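PDB 4ONY: extracellular solute-binding protein family 5 from Brucella melitensis, which probably binds a peptide or related solute in the periplasm and delivers it to an ABC transporter for uptake across the inner membrane. Local coordinates for residues A[12-17]-A[106-111]; A[22-27]-A[93-98]; A[438-443]-A[465-470]. All blocks are in the same frame, centred on the assembly; numbering follows the deposited sequence.

Interaction 1 of 3, residues A[12-17]-A[106-111]; sequences ETAPDY and VAIDPE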
ATOM      1  N   GLU A  12     -12.336 -13.814  27.675  1.00 45.20           N
ATOM      2  CA  GLU A  12     -13.704 -14.386  27.441  1.00 42.74           C
ATOM      3  C   GLU A  12     -14.334 -13.817  26.161  1.00 40.20           C
ATOM      4  O   GLU A  12     -15.089 -14.501  25.456  1.00 38.56           O
ATOM      5  CB  GLU A  12     -14.622 -14.119  28.650  1.00 42.25           C
ATOM      6  N   THR A  13     -14.044 -12.556  25.884  1.00 37.03           N
ATOM      7  CA  THR A  13     -14.613 -11.899  24.729  1.00 35.74           C
ATOM      8  C   THR A  13     -13.794 -12.164  23.467  1.00 33.41           C
ATOM      9  O   THR A  13     -14.293 -11.852  22.369  1.00 33.42           O
ATOM     10  CB  THR A  13     -14.743 -10.365  24.918  1.00 35.52           C
ATOM     11  OG1 THR A  13     -13.440  -9.796  25.053  1.00 35.39           O
ATOM     12  CG2 THR A  13     -15.572 -10.025  26.138  1.00 35.04           C
ATOM     13  N   ALA A  14     -12.575 -12.716  23.611  1.00 30.15           N
ATOM     14  CA  ALA A  14     -11.631 -12.846  22.479  1.00 29.04           C
ATOM     15  C   ALA A  14     -11.842 -14.143  21.716  1.00 26.10           C
ATOM     16  O   ALA A  14     -11.881 -15.186  22.308  1.00 25.05           O
ATOM     17  CB  ALA A  14     -10.176 -12.780  22.953  1.00 27.89           C
ATOM     18  N   PRO A  15     -11.965 -14.075  20.398  1.00 24.65           N
ATOM     19  CA  PRO A  15     -12.124 -15.333  19.644  1.00 23.40           C
ATOM     20  C   PRO A  15     -10.822 -16.122  19.654  1.00 22.23           C
ATOM     21  O   PRO A  15      -9.746 -15.520  19.786  1.00 21.34           O
ATOM     22  CB  PRO A  15     -12.491 -14.855  18.250  1.00 23.59           C
ATOM     23  CG  PRO A  15     -11.868 -13.482  18.135  1.00 23.66           C
ATOM     24  CD  PRO A  15     -11.899 -12.894  19.515  1.00 24.71           C
ATOM     25  N   ASP A  16     -10.912 -17.452  19.522  1.00 20.68           N
ATOM     26  CA  ASP A  16      -9.708 -18.275  19.494  1.00 19.93           C
ATOM     27  C   ASP A  16      -9.212 -18.592  18.070  1.00 18.00           C
ATOM     28  O   ASP A  16      -8.203 -19.265  17.915  1.00 18.25           O
ATOM     29  CB  ASP A  16      -9.893 -19.562  20.328  1.00 20.63           C
ATOM     30  CG  ASP A  16     -10.838 -20.564  19.664  1.00 21.57           C
ATOM     31  OD1 ASP A  16     -11.350 -20.282  18.574  1.00 20.86           O
ATOM     32  OD2 ASP A  16     -11.076 -21.635  20.246  1.00 23.47           O
ATOM     33  N   TYR A  17      -9.931 -18.144  17.061  1.00 16.31           N
ATOM     34  CA  TYR A  17      -9.720 -18.537  15.681  1.00 15.64           C
ATOM     35  C   TYR A  17      -9.401 -17.308  14.808  1.00 15.76           C
ATOM     36  O   TYR A  17      -9.273 -17.416  13.563  1.00 16.37           O
ATOM     37  CB  TYR A  17     -10.988 -19.200  15.124  1.00 15.51           C
ATOM     38  CG  TYR A  17     -12.185 -18.246  15.036  1.00 14.72           C
ATOM     39  CD1 TYR A  17     -13.012 -18.000  16.147  1.00 14.86           C
ATOM     40  CD2 TYR A  17     -12.483 -17.608  13.863  1.00 14.06           C
ATOM     41  CE1 TYR A  17     -14.113 -17.124  16.061  1.00 14.63           C
ATOM     42  CE2 TYR A  17     -13.555 -16.735  13.773  1.00 14.00           C
ATOM     43  CZ  TYR A  17     -14.376 -16.478  14.865  1.00 14.09           C
ATOM     44  OH  TYR A  17     -15.437 -15.579  14.721  1.00 13.40           O
ATOM     45  N   VAL A 106      -5.446 -19.120  18.870  1.00 19.91           N
ATOM     46  CA  VAL A 106      -4.790 -17.971  19.414  1.00 19.91           C
ATOM     47  C   VAL A 106      -5.507 -17.547  20.677  1.00 20.86           C
ATOM     48  O   VAL A 106      -6.734 -17.604  20.755  1.00 21.21           O
ATOM     49  CB  VAL A 106      -4.732 -16.816  18.396  1.00 19.38           C
ATOM     50  CG1 VAL A 106      -6.105 -16.265  18.045  1.00 19.33           C
ATOM     51  CG2 VAL A 106      -3.868 -15.696  18.919  1.00 19.77           C
ATOM     52  N   ALA A 107      -4.740 -17.184  21.690  1.00 21.31           N
ATOM     53  CA  ALA A 107      -5.270 -16.509  22.882  1.00 22.91           C
ATOM     54  C   ALA A 107      -4.437 -15.262  23.118  1.00 23.50           C
ATOM     55  O   ALA A 107      -3.256 -15.208  22.754  1.00 23.04           O
ATOM     56  CB  ALA A 107      -5.217 -17.438  24.086  1.00 23.60           C
ATOM     57  N   ILE A 108      -5.058 -14.220  23.653  1.00 24.91           N
ATOM     58  CA  ILE A 108      -4.383 -12.935  23.756  1.00 24.95           C
ATOM     59  C   ILE A 108      -4.883 -12.135  24.965  1.00 26.45           C
ATOM     60  O   ILE A 108      -6.051 -12.196  25.309  1.00 27.11           O
ATOM     61  CB  ILE A 108      -4.537 -12.115  22.456  1.00 24.67           C
ATOM     62  CG1 ILE A 108      -3.594 -10.901  22.468  1.00 24.42           C
ATOM     63  CG2 ILE A 108      -5.977 -11.663  22.236  1.00 24.47           C
ATOM     64  CD1 ILE A 108      -3.476 -10.218  21.117  1.00 23.53           C
ATOM     65  N   ASP A 109      -3.981 -11.404  25.593  1.00 26.07           N
ATOM     66  CA  ASP A 109      -4.281 -10.478  26.684  1.00 27.64           C
ATOM     67  C   ASP A 109      -5.162  -9.330  26.184  1.00 27.27           C
ATOM     68  O   ASP A 109      -4.850  -8.729  25.165  1.00 26.44           O
ATOM     69  CB  ASP A 109      -2.934  -9.927  27.182  1.00 28.69           C
ATOM     70  CG  ASP A 109      -3.072  -9.021  28.380  1.00 30.32           C
ATOM     71  OD1 ASP A 109      -3.819  -9.358  29.318  1.00 34.09           O
ATOM     72  OD2 ASP A 109      -2.491  -7.922  28.356  1.00 30.82           O
ATOM     73  N   PRO A 110      -6.238  -8.991  26.899  1.00 28.26           N
ATOM     74  CA  PRO A 110      -7.007  -7.773  26.516  1.00 28.47           C
ATOM     75  C   PRO A 110      -6.129  -6.538  26.334  1.00 26.88           C
ATOM     76  O   PRO A 110      -6.341  -5.769  25.431  1.00 26.60           O
ATOM     77  CB  PRO A 110      -7.979  -7.577  27.706  1.00 28.96           C
ATOM     78  CG  PRO A 110      -8.118  -8.933  28.312  1.00 29.37           C
ATOM     79  CD  PRO A 110      -6.806  -9.636  28.102  1.00 29.72           C
ATOM     80  N   GLU A 111      -5.133  -6.368  27.203  1.00 28.21           N
ATOM     81  CA  GLU A 111      -4.202  -5.242  27.105  1.00 27.47           C
ATOM     82  C   GLU A 111      -3.025  -5.531  26.179  1.00 25.91           C
ATOM     83  O   GLU A 111      -2.123  -4.735  26.089  1.00 25.50           O
ATOM     84  CB  GLU A 111      -3.729  -4.813  28.499  1.00 29.48           C
ATOM     85  CG  GLU A 111      -4.816  -4.103  29.331  1.00 31.02           C
ATOM     86  CD  GLU A 111      -5.405  -2.875  28.621  1.00 32.27           C
ATOM     87  OE1 GLU A 111      -4.670  -1.930  28.286  1.00 32.44           O
ATOM     88  OE2 GLU A 111      -6.619  -2.852  28.359  1.00 33.44           O
TER
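Val106 and Asp16 meet mainly through backbone, with the valine side chain laid against the peptide group of its partner. Val106 N donates to Asp16 O at 2.9 Å, and the donor stands 35° off the carbonyl plane. With chi1 at 66°, Val106 CG1 is turned toward the incoming peptide, and this methyl comes within 3.7 Å of the same oxygen, Asp16 O. In the reverse direction Asp16 CA offers its hydrogen to Val106 O at 3.3 Å, and Asp16 CB also lies beside that oxygen. The aspartate carboxylate leads away from residues 106-111, with a long, weak ion pair to Lys105; its OD1 lies in the plane of the Tyr17 ring, at the edge. The Tyr17 hydroxyl is hydrogen-bonded to Leu27 O. Farther along, Ala14 CB points toward the strand and makes a loose apolar contact with Ile108 CG2, 4.4 Å away. Val106 also packs on Val115 and Phe117 of strand 114-119. The irregular N-terminal residues thus run antiparallel beside the end of strand 97-108, held by a single backbone hydrogen bond, and lead into strand 18-20, which does pair with it in the antiparallel sheet of this solute-binding protein.

Interaction 2 of 3, residues A[22-27]-A[93-98]; sequences HGDVAL and DEPFTL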
ATOM      1  N   HIS A  22      -8.632  -4.022  15.543  1.00 15.40           N
ATOM      2  CA  HIS A  22      -9.625  -3.254  16.294  1.00 15.71           C
ATOM      3  C   HIS A  22     -10.853  -4.052  16.763  1.00 16.42           C
ATOM      4  O   HIS A  22     -11.871  -3.466  17.153  1.00 18.03           O
ATOM      5  CB  HIS A  22     -10.043  -2.033  15.497  1.00 15.89           C
ATOM      6  CG  HIS A  22      -8.928  -1.043  15.320  1.00 16.10           C
ATOM      7  ND1 HIS A  22      -8.391  -0.761  14.091  1.00 15.80           N
ATOM      8  CD2 HIS A  22      -8.190  -0.340  16.221  1.00 16.51           C
ATOM      9  CE1 HIS A  22      -7.397   0.094  14.223  1.00 15.77           C
ATOM     10  NE2 HIS A  22      -7.249   0.367  15.503  1.00 16.61           N
ATOM     11  N   GLY A  23     -10.756  -5.381  16.790  1.00 16.36           N
ATOM     12  CA  GLY A  23     -11.786  -6.194  17.421  1.00 16.62           C
ATOM     13  C   GLY A  23     -12.869  -6.634  16.467  1.00 16.48           C
ATOM     14  O   GLY A  23     -13.604  -7.540  16.801  1.00 17.19           O
ATOM     15  N   ASP A  24     -12.940  -6.064  15.268  1.00 16.12           N
ATOM     16  CA  ASP A  24     -13.990  -6.421  14.289  1.00 15.82           C
ATOM     17  C   ASP A  24     -13.617  -7.718  13.523  1.00 15.34           C
ATOM     18  O   ASP A  24     -12.632  -7.754  12.793  1.00 15.12           O
ATOM     19  CB  ASP A  24     -14.226  -5.258  13.306  1.00 15.72           C
ATOM     20  CG  ASP A  24     -12.926  -4.790  12.615  1.00 15.52           C
ATOM     21  OD1 ASP A  24     -11.943  -4.493  13.329  1.00 14.68           O
ATOM     22  OD2 ASP A  24     -12.895  -4.726  11.352  1.00 15.31           O
ATOM     23  N   VAL A  25     -14.402  -8.773  13.706  1.00 15.39           N
ATOM     24  CA  VAL A  25     -14.172 -10.072  13.071  1.00 14.85           C
ATOM     25  C   VAL A  25     -15.409 -10.435  12.280  1.00 14.73           C
ATOM     26  O   VAL A  25     -16.440 -10.769  12.833  1.00 14.69           O
ATOM     27  CB  VAL A  25     -13.866 -11.139  14.121  1.00 15.66           C
ATOM     28  CG1 VAL A  25     -13.702 -12.536  13.475  1.00 15.78           C
ATOM     29  CG2 VAL A  25     -12.564 -10.779  14.860  1.00 15.61           C
ATOM     30  N   ALA A  26     -15.292 -10.398  10.962  1.00 13.78           N
ATOM     31  CA  ALA A  26     -16.426 -10.624  10.099  1.00 13.61           C
ATOM     32  C   ALA A  26     -16.906 -12.081  10.075  1.00 13.77           C
ATOM     33  O   ALA A  26     -18.085 -12.323   9.908  1.00 13.29           O
ATOM     34  CB  ALA A  26     -16.091 -10.153   8.665  1.00 13.41           C
ATOM     35  N   LEU A  27     -16.000 -13.052  10.212  1.00 13.51           N
ATOM     36  CA  LEU A  27     -16.392 -14.459  10.007  1.00 13.54           C
ATOM     37  C   LEU A  27     -16.628 -15.131  11.329  1.00 13.44           C
ATOM     38  O   LEU A  27     -15.863 -14.938  12.243  1.00 13.78           O
ATOM     39  CB  LEU A  27     -15.288 -15.190   9.253  1.00 13.66           C
ATOM     40  CG  LEU A  27     -14.864 -14.626   7.895  1.00 13.79           C
ATOM     41  CD1 LEU A  27     -13.775 -15.492   7.225  1.00 14.41           C
ATOM     42  CD2 LEU A  27     -16.065 -14.507   6.968  1.00 14.21           C
ATOM     43  N   ASP A  93     -10.698  -9.333   2.759  1.00 14.03           N
ATOM     44  CA  ASP A  93     -12.004  -8.732   2.740  1.00 14.53           C
ATOM     45  C   ASP A  93     -12.304  -7.931   3.981  1.00 14.01           C
ATOM     46  O   ASP A  93     -13.447  -7.525   4.164  1.00 15.44           O
ATOM     47  CB  ASP A  93     -13.084  -9.813   2.572  1.00 14.97           C
ATOM     48  CG  ASP A  93     -14.406  -9.264   2.063  1.00 15.20           C
ATOM     49  OD1 ASP A  93     -14.438  -8.300   1.301  1.00 14.98           O
ATOM     50  OD2 ASP A  93     -15.451  -9.849   2.400  1.00 16.09           O
ATOM     51  N   GLU A  94     -11.334  -7.737   4.848  1.00 13.63           N
ATOM     52  CA  GLU A  94     -11.504  -6.952   6.071  1.00 14.00           C
ATOM     53  C   GLU A  94     -10.349  -5.970   6.229  1.00 13.78           C
ATOM     54  O   GLU A  94      -9.299  -6.202   5.693  1.00 13.16           O
ATOM     55  CB  GLU A  94     -11.551  -7.868   7.321  1.00 14.11           C
ATOM     56  CG  GLU A  94     -12.662  -8.893   7.254  1.00 14.40           C
ATOM     57  CD  GLU A  94     -12.721  -9.796   8.485  1.00 14.56           C
ATOM     58  OE1 GLU A  94     -12.806  -9.226   9.619  1.00 14.19           O
ATOM     59  OE2 GLU A  94     -12.705 -11.057   8.273  1.00 13.66           O
ATOM     60  N   PRO A  95     -10.550  -4.877   6.984  1.00 14.07           N
ATOM     61  CA  PRO A  95      -9.454  -3.935   7.155  1.00 14.17           C
ATOM     62  C   PRO A  95      -8.146  -4.551   7.718  1.00 13.90           C
ATOM     63  O   PRO A  95      -7.075  -4.364   7.119  1.00 12.85           O
ATOM     64  CB  PRO A  95     -10.029  -2.899   8.128  1.00 14.75           C
ATOM     65  CG  PRO A  95     -11.523  -2.933   7.865  1.00 14.97           C
ATOM     66  CD  PRO A  95     -11.800  -4.402   7.618  1.00 14.53           C
ATOM     67  N   PHE A  96      -8.247  -5.273   8.827  1.00 13.90           N
ATOM     68  CA  PHE A  96      -7.076  -5.884   9.441  1.00 14.05           C
ATOM     69  C   PHE A  96      -7.508  -6.996  10.409  1.00 14.19           C
ATOM     70  O   PHE A  96      -7.509  -6.819  11.641  1.00 14.19           O
ATOM     71  CB  PHE A  96      -6.260  -4.811  10.178  1.00 14.29           C
ATOM     72  CG  PHE A  96      -4.821  -5.195  10.486  1.00 14.67           C
ATOM     73  CD1 PHE A  96      -4.301  -6.484  10.234  1.00 14.84           C
ATOM     74  CD2 PHE A  96      -3.948  -4.236  11.014  1.00 14.70           C
ATOM     75  CE1 PHE A  96      -2.948  -6.777  10.532  1.00 14.49           C
ATOM     76  CE2 PHE A  96      -2.620  -4.541  11.292  1.00 14.56           C
ATOM     77  CZ  PHE A  96      -2.124  -5.793  11.034  1.00 14.41           C
ATOM     78  N   THR A  97      -7.842  -8.144   9.830  1.00 14.40           N
ATOM     79  CA  THR A  97      -8.187  -9.350  10.577  1.00 14.42           C
ATOM     80  C   THR A  97      -7.391 -10.548  10.042  1.00 14.22           C
ATOM     81  O   THR A  97      -7.289 -10.751   8.835  1.00 13.03           O
ATOM     82  CB  THR A  97      -9.666  -9.662  10.475  1.00 14.65           C
ATOM     83  OG1 THR A  97     -10.434  -8.541  10.952  1.00 15.20           O
ATOM     84  CG2 THR A  97     -10.021 -10.922  11.334  1.00 14.98           C
ATOM     85  N   LEU A  98      -6.846 -11.318  10.974  1.00 14.40           N
ATOM     86  CA  LEU A  98      -6.116 -12.558  10.711  1.00 14.78           C
ATOM     87  C   LEU A  98      -6.907 -13.777  11.156  1.00 15.14           C
ATOM     88  O   LEU A  98      -7.579 -13.730  12.194  1.00 15.73           O
ATOM     89  CB  LEU A  98      -4.822 -12.528  11.501  1.00 15.20           C
ATOM     90  CG  LEU A  98      -3.923 -11.274  11.332  1.00 15.38           C
ATOM     91  CD1 LEU A  98      -2.729 -11.342  12.255  1.00 16.10           C
ATOM     92  CD2 LEU A  98      -3.448 -11.179   9.896  1.00 15.21           C
TER
HETATM   93  O   HOH W   1      -9.229  -4.467  12.639  1.00 15.95           O
HETATM   94  O   HOH W   2     -14.071  -6.828   9.926  1.00 11.29           O
HETATM   95  O   HOH W   3     -10.496  -5.816  10.290  1.00 15.41           O
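Glu94 reaches across to the backbone of Ala26, whose N donates to Glu94 OE1 at 3.1 Å, arriving 51° out of the carboxylate plane. Thr97 OG1 lies 3.0 Å from Asp24 O and 2.8 Å from Glu94 OE1; its single proton could serve either acceptor. The other glutamate oxygen, OE2, is hydrogen-bonded to Tyr99 OH, which holds the carboxylate from a second side chain.

Water supplies most of the remaining polar links. Water 1 donates to Asp24 OD1 and Phe96 O while accepting from His22 N. Water 3 donates to Asp24 OD2 and Thr97 OG1 and accepts a hydrogen bond from Phe96 N at 2.7 Å. Water 2 lies within bonding distance of Asp24 OD2 and Glu94 OE1, its two protons contested by further acceptors.

Among the packing contacts, the Ala26 methyl sits close against the carboxylate, CB 3.4 Å from Glu94 CD, beside the N-H bond of the same residue. The nonpolar approach is slighter, Val25 CG2 to Thr97 CG2. The loop after strand 18-20 thereby lies against the loop that leads into strand 97-108 and against its first residue, with Arg537 of helix 537-553 against Asp24 and Pro95, and helix 181-187 against Phe96.

Interaction 3 of 3, residues A[438-443]-A[465-470]; sequences IMTRSP and IHTVDD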
ATOM      1  N   ILE A 438       9.494  23.711  -9.746  1.00 13.46           N
ATOM      2  CA  ILE A 438       9.025  22.332  -9.572  1.00 13.72           C
ATOM      3  C   ILE A 438      10.144  21.365  -9.998  1.00 14.24           C
ATOM      4  O   ILE A 438      10.538  21.351 -11.191  1.00 14.93           O
ATOM      5  CB  ILE A 438       7.759  22.039 -10.379  1.00 13.09           C
ATOM      6  CG1 ILE A 438       6.636  23.022  -9.996  1.00 12.83           C
ATOM      7  CG2 ILE A 438       7.294  20.613 -10.115  1.00 13.01           C
ATOM      8  CD1 ILE A 438       5.376  22.877 -10.827  1.00 13.21           C
ATOM      9  N   MET A 439      10.672  20.596  -9.045  1.00 14.87           N
ATOM     10  CA  MET A 439      11.698  19.607  -9.336  1.00 15.83           C
ATOM     11  C   MET A 439      10.983  18.313  -9.752  1.00 16.48           C
ATOM     12  O   MET A 439      10.172  17.727  -8.966  1.00 15.85           O
ATOM     13  CB  MET A 439      12.598  19.356  -8.136  1.00 17.23           C
ATOM     14  CG  MET A 439      13.766  18.392  -8.417  1.00 18.00           C
ATOM     15  SD  MET A 439      14.981  18.187  -7.064  1.00 21.98           S
ATOM     16  CE  MET A 439      13.921  17.397  -5.773  1.00 20.00           C
ATOM     17  N   THR A 440      11.289  17.857 -10.961  1.00 16.99           N
ATOM     18  CA  THR A 440      10.647  16.659 -11.529  1.00 17.83           C
ATOM     19  C   THR A 440      11.638  15.538 -11.800  1.00 19.23           C
ATOM     20  O   THR A 440      12.822  15.799 -12.041  1.00 18.28           O
ATOM     21  CB  THR A 440       9.987  16.991 -12.848  1.00 18.28           C
ATOM     22  OG1 THR A 440      10.917  17.658 -13.688  1.00 17.83           O
ATOM     23  CG2 THR A 440       8.821  17.869 -12.622  1.00 17.96           C
ATOM     24  N   ARG A 441      11.181  14.289 -11.759  1.00 21.06           N
ATOM     25  CA  ARG A 441      12.148  13.165 -11.970  1.00 23.92           C
ATOM     26  C   ARG A 441      12.061  12.464 -13.297  1.00 24.87           C
ATOM     27  O   ARG A 441      12.875  11.574 -13.531  1.00 25.57           O
ATOM     28  CB  ARG A 441      12.093  12.051 -10.928  1.00 26.71           C
ATOM     29  CG  ARG A 441      11.040  12.071  -9.882  1.00 29.09           C
ATOM     30  CD  ARG A 441      10.839  10.641  -9.387  1.00 32.51           C
ATOM     31  NE  ARG A 441      10.561  10.564  -7.945  1.00 34.07           N
ATOM     32  CZ  ARG A 441      11.377  10.035  -7.014  1.00 36.91           C
ATOM     33  NH1 ARG A 441      12.579   9.498  -7.307  1.00 35.99           N
ATOM     34  NH2 ARG A 441      10.975  10.037  -5.750  1.00 38.68           N
ATOM     35  N   SER A 442      11.061  12.775 -14.122  1.00 25.40           N
ATOM     36  CA  SER A 442      10.757  11.965 -15.314  1.00 26.45           C
ATOM     37  C   SER A 442       9.913  12.734 -16.312  1.00 27.68           C
ATOM     38  O   SER A 442       9.309  13.753 -15.962  1.00 22.44           O
ATOM     39  CB  SER A 442       9.981  10.707 -14.975  1.00 26.56           C
ATOM     40  OG  SER A 442       8.626  11.029 -14.648  1.00 26.66           O
ATOM     41  N   PRO A 443       9.859  12.230 -17.564  1.00 29.21           N
ATOM     42  CA  PRO A 443       9.051  12.920 -18.561  1.00 30.01           C
ATOM     43  C   PRO A 443       7.568  12.927 -18.226  1.00 27.20           C
ATOM     44  O   PRO A 443       6.922  13.925 -18.469  1.00 26.43           O
ATOM     45  CB  PRO A 443       9.353  12.151 -19.842  1.00 31.81           C
ATOM     46  CG  PRO A 443      10.772  11.678 -19.634  1.00 33.08           C
ATOM     47  CD  PRO A 443      10.764  11.243 -18.194  1.00 32.35           C
ATOM     48  N   ILE A 465      10.499  24.527 -14.339  1.00 17.62           N
ATOM     49  CA  ILE A 465      10.457  23.083 -14.215  1.00 18.81           C
ATOM     50  C   ILE A 465      11.859  22.573 -14.405  1.00 20.49           C
ATOM     51  O   ILE A 465      12.463  22.798 -15.439  1.00 21.29           O
ATOM     52  CB  ILE A 465       9.474  22.458 -15.211  1.00 19.84           C
ATOM     53  CG1 ILE A 465       8.051  22.944 -14.870  1.00 19.65           C
ATOM     54  CG2 ILE A 465       9.513  20.941 -15.106  1.00 19.65           C
ATOM     55  CD1 ILE A 465       7.055  22.725 -15.962  1.00 21.06           C
ATOM     56  N   HIS A 466      12.394  21.879 -13.418  1.00 21.13           N
ATOM     57  CA  HIS A 466      13.771  21.451 -13.477  1.00 23.07           C
ATOM     58  C   HIS A 466      13.836  19.932 -13.283  1.00 22.60           C
ATOM     59  O   HIS A 466      13.518  19.440 -12.190  1.00 19.37           O
ATOM     60  CB  HIS A 466      14.489  22.177 -12.344  1.00 25.68           C
ATOM     61  CG  HIS A 466      15.965  21.945 -12.333  1.00 30.23           C
ATOM     62  ND1 HIS A 466      16.622  21.368 -11.263  1.00 32.86           N
ATOM     63  CD2 HIS A 466      16.901  22.152 -13.280  1.00 31.43           C
ATOM     64  CE1 HIS A 466      17.901  21.230 -11.556  1.00 31.56           C
ATOM     65  NE2 HIS A 466      18.097  21.714 -12.765  1.00 31.72           N
ATOM     66  N   THR A 467      14.177  19.187 -14.324  1.00 23.14           N
ATOM     67  CA  THR A 467      14.302  17.735 -14.208  1.00 26.09           C
ATOM     68  C   THR A 467      15.693  17.344 -13.725  1.00 25.93           C
ATOM     69  O   THR A 467      16.689  17.837 -14.235  1.00 24.24           O
ATOM     70  CB  THR A 467      13.977  16.970 -15.504  1.00 29.79           C
ATOM     71  OG1 THR A 467      12.570  16.958 -15.668  1.00 33.30           O
ATOM     72  CG2 THR A 467      14.377  15.449 -15.392  1.00 32.49           C
ATOM     73  N   VAL A 468      15.732  16.476 -12.721  1.00 24.88           N
ATOM     74  CA  VAL A 468      16.961  16.053 -12.056  1.00 27.10           C
ATOM     75  C   VAL A 468      16.953  14.509 -12.102  1.00 26.92           C
ATOM     76  O   VAL A 468      15.910  13.878 -11.939  1.00 24.79           O
ATOM     77  CB  VAL A 468      16.986  16.623 -10.616  1.00 28.59           C
ATOM     78  CG1 VAL A 468      18.227  16.216  -9.833  1.00 30.94           C
ATOM     79  CG2 VAL A 468      16.929  18.143 -10.640  1.00 29.24           C
ATOM     80  N   ASP A 469      18.103  13.902 -12.358  1.00 26.86           N
ATOM     81  CA  ASP A 469      18.181  12.457 -12.415  1.00 26.70           C
ATOM     82  C   ASP A 469      17.966  11.876 -11.023  1.00 25.40           C
ATOM     83  O   ASP A 469      18.099  12.578 -10.013  1.00 22.89           O
ATOM     84  CB  ASP A 469      19.541  12.011 -12.952  1.00 29.73           C
ATOM     85  CG  ASP A 469      19.705  12.292 -14.440  1.00 32.05           C
ATOM     86  OD1 ASP A 469      18.722  12.076 -15.190  1.00 34.04           O
ATOM     87  OD2 ASP A 469      20.814  12.707 -14.849  1.00 31.52           O
ATOM     88  N   ASP A 470      17.677  10.581 -10.985  1.00 24.69           N
ATOM     89  CA  ASP A 470      17.232   9.946  -9.755  1.00 25.05           C
ATOM     90  C   ASP A 470      18.150  10.138  -8.531  1.00 23.02           C
ATOM     91  O   ASP A 470      17.678  10.481  -7.454  1.00 22.30           O
ATOM     92  CB  ASP A 470      16.951   8.463  -9.959  1.00 27.17           C
ATOM     93  CG  ASP A 470      16.343   7.826  -8.716  1.00 30.19           C
ATOM     94  OD1 ASP A 470      15.251   8.272  -8.268  1.00 32.69           O
ATOM     95  OD2 ASP A 470      17.005   6.944  -8.114  1.00 32.57           O
TER
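Thr440 and Thr467 are paired across two neighbouring parallel strands of a beta-alpha-beta unit, in which helix 443-458 carries the chain from strand 435-440 to strand 462-467, an outermost strand of its mixed sheet. The strand segments run 4.7 Å apart at closest approach with their directions 27° apart.

From Thr440, CB stands 3.8 Å from Thr467 OG1. A chi1 of 51° swings Thr440 OG1 toward the neighbouring strand, where it meets Thr467 OG1 at 2.7 Å, a hydrogen bond in which either hydroxyl may be the donor; the two side chains cross at about a right angle. Thr440 OG1 also has His466 O at 3.5 Å, a weak alternative acceptor for its one proton, and approaches the CG2 methyl of Ile465. The other branch, Thr440 CG2, touches that same methyl at 4.0 Å, and Glu445 of the crossover helix packs against this threonine.

The backbone around it is bonded in parallel register: His466 N to Ile438 O, Thr440 N to His466 O, and Val468 N to Thr440 O, the last almost straight out from the carbonyl. On the sheet face of Met439 and His466, Met439 CG and SD lie against Val468 CG2, with Tyr473 and Arg476 of helix 470-478 also touching Met439. Beyond the strands Ser442 OG caps the crossover helix at Glu445 N. Arg441 and Asp470 extend alongside each other in the same direction. Their guanidinium and carboxylate planes are nearly coplanar, and NH1, also bonded to Gln474 OE1, forms a salt bridge with Asp470 OD1 at 3.1 Å, the oxygen lying in the guanidinium plane at its edge.

Interactions 1 and 2 share strand 97-108: interaction 1 joins its end to the residues before strand 18-20, and interaction 2 joins its start, and the loop leading into it, to the loop after strand 18-20. They are nested along the chain, and a probable hydrogen bond from Tyr17 to Leu27 joins them. Interaction 1 is a surface contact resting on one backbone bond and sparse apolar packing, whereas the partly buried interaction 2 relies on acidic side chains and ordered waters. Interaction 3, also partly buried, lies on the opposite side of the chain's centre, its centre about 51 Å from that of interaction 1. There regular parallel-strand bonding dominates, with a salt bridge just beyond the strand ends.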